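Side-chain contact in tripeptidase (Staphylococcus aureus subsp. aureus, PDB 3RZA), which probably removes the N-terminal residue from tripeptides, as a metal-dependent peptidase of the M20 family: residues H284-D287 against V288-T292. Residues are numbered along the deposited sequence; the frame is centred on the assembly and turned at random.
Sequences HMTD and VFETT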
# COMPACT_ATOMS: atom_id res chain seq x y z
N HIS A 284 -6.20 3.28 -24.48
CA HIS A 284 -6.78 4.43 -23.77
C HIS A 284 -6.20 4.63 -22.35
O HIS A 284 -5.81 5.75 -22.01
CB HIS A 284 -8.31 4.31 -23.71
CG HIS A 284 -8.96 5.26 -22.76
ND1 HIS A 284 -8.99 6.61 -22.98
CD2 HIS A 284 -9.62 5.04 -21.60
CE1 HIS A 284 -9.63 7.20 -21.99
NE2 HIS A 284 -10.03 6.28 -21.14
N MSE A 285 -6.12 3.54 -21.58
CA MSE A 285 -5.59 3.56 -20.20
C MSE A 285 -4.09 3.91 -20.19
O MSE A 285 -3.65 4.80 -19.48
CB MSE A 285 -5.81 2.21 -19.51
CG MSE A 285 -7.27 1.86 -19.27
SE MSE A 285 -7.55 -0.03 -18.83
CE MSE A 285 -7.15 0.12 -16.97
N THR A 286 -3.33 3.22 -21.03
CA THR A 286 -1.91 3.54 -21.28
C THR A 286 -1.68 5.01 -21.64
O THR A 286 -0.92 5.72 -20.94
CB THR A 286 -1.37 2.66 -22.43
OG1 THR A 286 -1.57 1.28 -22.08
CG2 THR A 286 0.13 2.94 -22.74
N ASP A 287 -2.39 5.49 -22.65
CA ASP A 287 -2.25 6.90 -23.08
C ASP A 287 -2.60 7.91 -22.00
O ASP A 287 -1.89 8.91 -21.85
CB ASP A 287 -3.09 7.20 -24.34
CG ASP A 287 -2.54 6.51 -25.61
OD1 ASP A 287 -1.37 6.09 -25.63
OD2 ASP A 287 -3.29 6.41 -26.59
N VAL A 288 -3.66 7.63 -21.22
CA VAL A 288 -4.07 8.54 -20.15
C VAL A 288 -3.03 8.60 -19.00
O VAL A 288 -2.69 9.69 -18.54
CB VAL A 288 -5.50 8.23 -19.62
CG1 VAL A 288 -5.78 8.98 -18.36
CG2 VAL A 288 -6.54 8.63 -20.70
N PHE A 289 -2.50 7.44 -18.60
CA PHE A 289 -1.39 7.41 -17.63
C PHE A 289 -0.15 8.19 -18.10
O PHE A 289 0.35 9.05 -17.37
CB PHE A 289 -0.95 5.95 -17.31
CG PHE A 289 -1.86 5.23 -16.35
CD1 PHE A 289 -2.20 5.79 -15.12
CD2 PHE A 289 -2.34 3.96 -16.66
CE1 PHE A 289 -3.02 5.13 -14.22
CE2 PHE A 289 -3.15 3.27 -15.75
CZ PHE A 289 -3.50 3.87 -14.52
N GLU A 290 0.30 7.91 -19.32
CA GLU A 290 1.50 8.52 -19.88
C GLU A 290 1.37 10.03 -20.07
O GLU A 290 2.22 10.80 -19.57
CB GLU A 290 1.88 7.83 -21.19
CG GLU A 290 2.38 6.37 -20.96
CD GLU A 290 2.75 5.62 -22.26
OE1 GLU A 290 2.29 6.04 -23.34
OE2 GLU A 290 3.48 4.59 -22.18
N THR A 291 0.27 10.47 -20.68
CA THR A 291 0.04 11.89 -20.94
C THR A 291 -0.25 12.69 -19.67
O THR A 291 0.21 13.82 -19.56
CB THR A 291 -1.08 12.14 -21.98
OG1 THR A 291 -2.29 11.55 -21.51
CG2 THR A 291 -0.74 11.54 -23.29
N THR A 292 -0.98 12.10 -18.70
CA THR A 292 -1.23 12.77 -17.41
C THR A 292 0.04 12.96 -16.58
O THR A 292 0.27 14.05 -16.01
CB THR A 292 -2.28 12.01 -16.56
OG1 THR A 292 -3.49 11.90 -17.29
CG2 THR A 292 -2.56 12.76 -15.22
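Thr291 closes back on Asp287 one turn earlier in helix 275-295 and gives the carbonyl of Asp287 two donors. Thr291 OG1 sits 2.7 Å from Asp287 O and Thr291 N 2.9 Å from it, on opposite faces of the carbonyl plane. Thr292 reaches Val288 in the same forked way, with OG1 2.7 Å from Val288 O. The two hydroxyls arrive from different rotamers: in Thr291 OG1 lies between the backbone N and the carbonyl carbon (chi1 58°), in Thr292 beside the backbone N and anti to the carbonyl carbon (chi1 -58°). The other main-chain bonds are ordinary helical ones, from the N of Val288, Phe289 and Glu290 to the O of His284, Met285 and Thr286.

Van der Waals contacts run alongside. His284 and Val288 point the same way, and the imidazole lays CE1 3.6 Å from Val288 CG2, the methyl beside the backbone N; the neighbouring ring atom NE2 is hydrogen-bonded to Lys236 N, which helps fix the ring. Thr286 and Glu290 are likewise side by side, a methyl against a carboxylate: CG2 of Thr286 is 3.8 Å from Glu290 OE2, while Thr286 OG1 turns to Val282 O. On the buried side, Phe289 brings CD2 to 3.2 Å from Met285 O, and its ring packs on strands 194-209 and 299-312.

Charge gathers on the outer side, where Asp287 OD1 and Glu290 OE1 stand 4.3 Å apart. Lys283 forms a salt bridge with Asp287 OD2 and probably eases part of that repulsion. The helix lies over the sheet of the smaller lobe, well away from the metal sites, with Met285 and Phe289 facing the strands. With the carboxylates on the outer side, the hydroxyls of Thr286, Thr291 and Thr292 are all satisfied by carbonyls of the same helix, those of Asp287 and Val288 each gripped twice.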